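Local coordinates for glyoxalase family protein (Bacillus cereus, PDB 1ZSW), which binds a zinc ion and belongs to the glyoxalase (vicinal oxygen chelate) family, its reaction and substrate being unknown, at residues Val127-Met132 with Pro139-Glu144; Thr133-Arg138 with Ser183-Val188. One frame throughout, in Å; residues are numbered along the deposited sequence.

In the fold
Both contacts belong to the mixed sheet of the glyoxalase-type fold that does not hold the zinc: His33, His246 and Glu294, the metal ligands, all sit on the other large sheet. Contact 1 adds 127-132 to strand 138-144 at the periphery, its centre about 19 Å from the centre of the chain; contact 2 lies deeper, about 14 Å from it, where the hairpin joining those two pieces reaches strand 180-188 of the second glyoxalase-like half. The centres of the two contacts are about 13 Å apart. They meet at Thr133 N and Ala140 O, 2.8 Å apart and probably hydrogen-bonded, and Ala140 CB packs on Tyr135 CB.

Contact 1 of 2, residues Val127-Met132 with Pro139-Glu144; sequences VKHSEM and PALQFE
Ser130 grips Gln142 twice, through its backbone N and through its hydroxyl. The backbone N donates to Gln142 O at 2.8 Å, while Ser130 OG accepts Gln142 N at 2.9 Å along a more bent path (143°). Chi1 of 77° sets that hydroxyl between the backbone N and the carbonyl carbon, where it stands in for a main-chain acceptor and also donates to Glu131 O. Further along this antiparallel pairing, Glu144 N reaches Lys128 O at 3.0 Å, and a water bridges Lys128 N and Glu144 O. Between them His129 and Phe143 form a non-hydrogen-bonded pair, with His129 CA 3.2 Å from Gln142 O in a CA-H...O contact. Leu141 brings CD1 to the edge of the His129 ring, whose rotation is fixed by a nearly straight bond from His129 ND1 to Val127 O, 2.7 Å long and close to the ring plane. Phe143 turns inward, meeting Val127 CG1 through CD1 and packing against Phe122 of helix 112-124 and Phe47 of helix 41-51. Lys128 NZ and Glu144 OE2 stay 4.7 Å apart. Edge pairing therefore rests on neutral hydrogen bonds, a serine hydroxyl taking the Gln142 N-H just beyond the short, weakly bonded strand 128-129, with charge attraction probably only an accessory.

Contact 2 of 2, residues Thr133-Arg138 with Ser183-Val188; sequences TTYANR and SVELTV
Tyr135 to Arg138 form a type I' beta turn, the tip of a beta hairpin, closed by backbone bonds in both directions between these two residues. The turn faces strand 180-188 without pairing with it: the nearest CA atoms, those of Ala136 and Ser183, are 7.5 Å apart, so side chains and a water span the gap. Tyr135 does most of this. With CG anti to the backbone N (chi1 -177°), its ring extends from the hairpin to the strand and Tyr135 OH donates to Glu185 OE1 at 2.7 Å. The carboxylate oxygen is met on its anti side, and the ring and carboxylate planes are 29° apart. OE1 also takes a salt bridge from Arg104 and OE2 a hydrogen bond from Thr103, both on strand 101-109, which probably keeps Glu185 ionised despite its burial. Ser183 CB meets the ring edge at Tyr135 CE1, 3.8 Å away, while Val152 and Leu154 of strand 150-155 also touch the Tyr135 side chain. Glu226 holds Arg138 NH1 in a salt bridge and Ser183 OG in a hydrogen bond. The last link is a water that donates to Tyr135 O at 2.7 Å and to Ser183 OG at 3.0 Å, and accepts from Arg138 NH1 in the guanidinium plane.

Contact 1 of 2, residues Val127-Met132 with Pro139-Glu144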
loop_
_atom_site.group_PDB
_atom_site.type_symbol
_atom_site.label_atom_id
_atom_site.label_comp_id
_atom_site.label_asym_id
_atom_site.label_seq_id
_atom_site.Cartn_x
_atom_site.Cartn_y
_atom_site.Cartn_z
ATOM N N VAL A 127 0.253 -9.480 -19.940
ATOM C CA VAL A 127 0.303 -8.324 -19.072
ATOM C C VAL A 127 1.138 -7.246 -19.736
ATOM O O VAL A 127 2.265 -7.509 -20.182
ATOM C CB VAL A 127 0.979 -8.682 -17.726
ATOM C CG1 VAL A 127 1.032 -7.437 -16.817
ATOM C CG2 VAL A 127 0.220 -9.847 -17.052
ATOM N N LYS A 128 0.607 -6.029 -19.756
ATOM C CA LYS A 128 1.371 -4.860 -20.189
ATOM C C LYS A 128 2.611 -4.661 -19.331
ATOM O O LYS A 128 2.521 -4.605 -18.101
ATOM C CB LYS A 128 0.471 -3.623 -20.200
ATOM C CG LYS A 128 1.190 -2.327 -20.570
ATOM C CD LYS A 128 0.174 -1.230 -20.880
ATOM C CE LYS A 128 0.837 0.144 -20.979
ATOM N NZ LYS A 128 1.599 0.321 -22.233
ATOM N N HIS A 129 3.787 -4.575 -19.951
ATOM C CA HIS A 129 5.028 -4.458 -19.183
ATOM C C HIS A 129 6.118 -3.820 -20.009
ATOM O O HIS A 129 6.057 -3.839 -21.248
ATOM C CB HIS A 129 5.519 -5.817 -18.672
ATOM C CG HIS A 129 5.910 -6.764 -19.766
ATOM N ND1 HIS A 129 4.981 -7.400 -20.547
ATOM C CD2 HIS A 129 7.121 -7.158 -20.220
ATOM C CE1 HIS A 129 5.596 -8.161 -21.437
ATOM N NE2 HIS A 129 6.897 -8.035 -21.258
ATOM N N SER A 130 7.098 -3.274 -19.303
ATOM C CA SER A 130 8.222 -2.545 -19.877
ATOM C C SER A 130 9.332 -3.520 -20.220
ATOM O O SER A 130 9.179 -4.739 -20.081
ATOM C CB SER A 130 8.704 -1.493 -18.868
ATOM O OG SER A 130 9.486 -2.043 -17.798
ATOM N N GLU A 131 10.450 -3.003 -20.733
ATOM C CA GLU A 131 11.646 -3.803 -20.749
ATOM C C GLU A 131 12.375 -3.573 -19.441
ATOM O O GLU A 131 11.981 -2.704 -18.647
ATOM C CB GLU A 131 12.532 -3.399 -21.947
ATOM C CG GLU A 131 11.838 -3.645 -23.274
ATOM C CD GLU A 131 11.677 -5.120 -23.589
ATOM O OE1 GLU A 131 12.656 -5.869 -23.402
ATOM O OE2 GLU A 131 10.572 -5.522 -24.028
ATOM N N MET A 132 13.445 -4.322 -19.214
ATOM C CA MET A 132 14.259 -4.157 -18.022
ATOM C C MET A 132 14.727 -2.715 -17.870
ATOM O O MET A 132 15.228 -2.114 -18.808
ATOM C CB MET A 132 15.453 -5.099 -18.057
ATOM C CG MET A 132 15.073 -6.578 -18.045
ATOM S SD MET A 132 14.554 -7.088 -16.388
ATOM C CE MET A 132 16.168 -7.347 -15.644
ATOM N N PRO A 139 17.238 -1.978 -10.037
ATOM C CA PRO A 139 16.789 -2.667 -11.233
ATOM C C PRO A 139 15.295 -2.960 -11.140
ATOM O O PRO A 139 14.814 -3.296 -10.073
ATOM C CB PRO A 139 17.618 -3.974 -11.247
ATOM C CG PRO A 139 18.700 -3.770 -10.258
ATOM C CD PRO A 139 18.310 -2.688 -9.320
ATOM N N ALA A 140 14.583 -2.798 -12.236
ATOM C CA ALA A 140 13.119 -2.767 -12.212
ATOM C C ALA A 140 12.457 -3.265 -13.490
ATOM O O ALA A 140 13.081 -3.279 -14.583
ATOM C CB ALA A 140 12.669 -1.321 -11.930
ATOM N N LEU A 141 11.174 -3.629 -13.375
ATOM C CA LEU A 141 10.340 -3.942 -14.510
ATOM C C LEU A 141 8.984 -3.347 -14.273
ATOM O O LEU A 141 8.303 -3.740 -13.313
ATOM C CB LEU A 141 10.217 -5.476 -14.696
ATOM C CG LEU A 141 9.428 -6.066 -15.860
ATOM C CD1 LEU A 141 10.087 -5.806 -17.241
ATOM C CD2 LEU A 141 9.255 -7.587 -15.649
ATOM N N GLN A 142 8.614 -2.376 -15.092
ATOM C CA GLN A 142 7.316 -1.728 -14.953
ATOM C C GLN A 142 6.212 -2.556 -15.570
ATOM O O GLN A 142 6.401 -3.231 -16.575
ATOM C CB GLN A 142 7.312 -0.333 -15.603
ATOM C CG GLN A 142 8.190 0.668 -14.904
ATOM C CD GLN A 142 8.272 1.982 -15.672
ATOM O OE1 GLN A 142 7.454 2.259 -16.550
ATOM N NE2 GLN A 142 9.265 2.783 -15.346
ATOM N N PHE A 143 5.027 -2.533 -14.967
ATOM C CA PHE A 143 3.885 -3.198 -15.586
ATOM C C PHE A 143 2.560 -2.537 -15.162
ATOM O O PHE A 143 2.562 -1.641 -14.321
ATOM C CB PHE A 143 3.893 -4.716 -15.274
ATOM C CG PHE A 143 3.636 -5.061 -13.816
ATOM C CD1 PHE A 143 2.398 -5.551 -13.451
ATOM C CD2 PHE A 143 4.637 -4.963 -12.871
ATOM C CE1 PHE A 143 2.151 -5.934 -12.117
ATOM C CE2 PHE A 143 4.405 -5.315 -11.512
ATOM C CZ PHE A 143 3.151 -5.816 -11.162
ATOM N N GLU A 144 1.464 -2.910 -15.800
ATOM C CA GLU A 144 0.135 -2.377 -15.478
ATOM C C GLU A 144 -0.883 -3.489 -15.441
ATOM O O GLU A 144 -0.779 -4.466 -16.197
ATOM C CB GLU A 144 -0.312 -1.359 -16.522
ATOM C CG GLU A 144 0.573 -0.179 -16.661
ATOM C CD GLU A 144 -0.004 0.917 -17.572
ATOM O OE1 GLU A 144 -1.187 0.875 -17.970
ATOM O OE2 GLU A 144 0.775 1.832 -17.852
HETATM O O HOH W 1 -1.959 -5.615 -18.337
#

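Contact 2 of 2, residues Thr133-Arg138 with Ser183-Val188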
loop_
_atom_site.group_PDB
_atom_site.type_symbol
_atom_site.label_atom_id
_atom_site.label_comp_id
_atom_site.label_asym_id
_atom_site.label_seq_id
_atom_site.Cartn_x
_atom_site.Cartn_y
_atom_site.Cartn_z
ATOM N N THR A 133 14.566 -2.159 -16.690
ATOM C CA THR A 133 14.860 -0.727 -16.501
ATOM C C THR A 133 15.410 -0.442 -15.096
ATOM O O THR A 133 15.895 -1.354 -14.413
ATOM C CB THR A 133 13.616 0.145 -16.919
ATOM O OG1 THR A 133 13.951 1.550 -16.964
ATOM C CG2 THR A 133 12.379 -0.103 -15.969
ATOM N N THR A 134 15.313 0.817 -14.692
ATOM C CA THR A 134 15.784 1.274 -13.410
ATOM C C THR A 134 14.586 2.052 -12.861
ATOM O O THR A 134 13.857 2.678 -13.632
ATOM C CB THR A 134 17.039 2.133 -13.631
ATOM O OG1 THR A 134 18.063 1.298 -14.224
ATOM C CG2 THR A 134 17.555 2.715 -12.341
ATOM N N TYR A 135 14.324 1.931 -11.561
ATOM C CA TYR A 135 13.320 2.780 -10.925
ATOM C C TYR A 135 13.800 3.101 -9.531
ATOM O O TYR A 135 14.130 2.207 -8.786
ATOM C CB TYR A 135 11.937 2.105 -10.904
ATOM C CG TYR A 135 10.909 3.029 -10.318
ATOM C CD1 TYR A 135 10.720 3.087 -8.938
ATOM C CD2 TYR A 135 10.133 3.841 -11.140
ATOM C CE1 TYR A 135 9.795 3.971 -8.385
ATOM C CE2 TYR A 135 9.207 4.745 -10.606
ATOM C CZ TYR A 135 9.035 4.770 -9.208
ATOM O OH TYR A 135 8.132 5.658 -8.641
ATOM N N ALA A 136 13.880 4.392 -9.195
ATOM C CA ALA A 136 14.421 4.840 -7.919
ATOM C C ALA A 136 15.715 4.129 -7.525
ATOM O O ALA A 136 15.872 3.631 -6.399
ATOM C CB ALA A 136 13.351 4.693 -6.799
ATOM N N ASN A 137 16.629 4.041 -8.499
ATOM C CA ASN A 137 17.957 3.488 -8.274
ATOM C C ASN A 137 18.031 1.979 -8.032
ATOM O O ASN A 137 19.020 1.482 -7.507
ATOM C CB ASN A 137 18.686 4.282 -7.192
ATOM C CG ASN A 137 18.895 5.749 -7.596
ATOM O OD1 ASN A 137 19.416 6.031 -8.673
ATOM N ND2 ASN A 137 18.478 6.670 -6.742
ATOM N N ARG A 138 16.991 1.260 -8.446
ATOM C CA ARG A 138 16.971 -0.189 -8.357
ATOM C C ARG A 138 16.643 -0.798 -9.705
ATOM O O ARG A 138 15.843 -0.249 -10.456
ATOM C CB ARG A 138 15.907 -0.642 -7.328
ATOM C CG ARG A 138 16.189 -0.141 -5.944
ATOM C CD ARG A 138 15.298 -0.837 -4.873
ATOM N NE ARG A 138 15.582 -0.238 -3.569
ATOM C CZ ARG A 138 15.079 0.938 -3.190
ATOM N NH1 ARG A 138 14.274 1.583 -4.014
ATOM N NH2 ARG A 138 15.369 1.451 -1.996
ATOM N N SER A 183 9.103 1.117 -3.159
ATOM C CA SER A 183 8.803 2.515 -3.443
ATOM C C SER A 183 7.336 2.711 -3.773
ATOM O O SER A 183 6.794 1.946 -4.582
ATOM C CB SER A 183 9.570 2.949 -4.703
ATOM O OG SER A 183 10.899 2.484 -4.658
ATOM N N VAL A 184 6.724 3.760 -3.221
ATOM C CA VAL A 184 5.363 4.174 -3.659
ATOM C C VAL A 184 5.513 5.575 -4.226
ATOM O O VAL A 184 6.171 6.380 -3.633
ATOM C CB VAL A 184 4.355 4.163 -2.479
ATOM C CG1 VAL A 184 3.020 4.741 -2.921
ATOM C CG2 VAL A 184 4.111 2.689 -1.997
ATOM N N GLU A 185 4.920 5.797 -5.394
ATOM C CA GLU A 185 5.089 7.078 -6.125
ATOM C C GLU A 185 3.888 7.990 -5.876
ATOM O O GLU A 185 2.708 7.564 -6.064
ATOM C CB GLU A 185 5.157 6.760 -7.604
ATOM C CG GLU A 185 5.503 7.947 -8.483
ATOM C CD GLU A 185 5.472 7.521 -9.924
ATOM O OE1 GLU A 185 6.502 6.922 -10.383
ATOM O OE2 GLU A 185 4.422 7.721 -10.592
ATOM N N LEU A 186 4.201 9.229 -5.502
ATOM C CA LEU A 186 3.193 10.309 -5.304
ATOM C C LEU A 186 3.485 11.371 -6.378
ATOM O O LEU A 186 4.643 11.779 -6.499
ATOM C CB LEU A 186 3.342 10.945 -3.909
ATOM C CG LEU A 186 3.308 9.979 -2.716
ATOM C CD1 LEU A 186 3.365 10.694 -1.388
ATOM C CD2 LEU A 186 2.050 9.091 -2.769
ATOM N N THR A 187 2.461 11.793 -7.098
ATOM C CA THR A 187 2.629 12.856 -8.133
ATOM C C THR A 187 1.871 14.071 -7.581
ATOM O O THR A 187 0.699 13.963 -7.217
ATOM C CB THR A 187 2.066 12.380 -9.480
ATOM O OG1 THR A 187 2.802 11.218 -9.927
ATOM C CG2 THR A 187 2.245 13.472 -10.568
ATOM N N VAL A 188 2.546 15.208 -7.472
ATOM C CA VAL A 188 1.958 16.353 -6.811
ATOM C C VAL A 188 2.237 17.677 -7.541
ATOM O O VAL A 188 3.199 17.759 -8.306
ATOM C CB VAL A 188 2.494 16.503 -5.342
ATOM C CG1 VAL A 188 2.025 15.303 -4.492
ATOM C CG2 VAL A 188 4.032 16.620 -5.293
HETATM O O HOH W 2 13.004 1.445 -6.510
#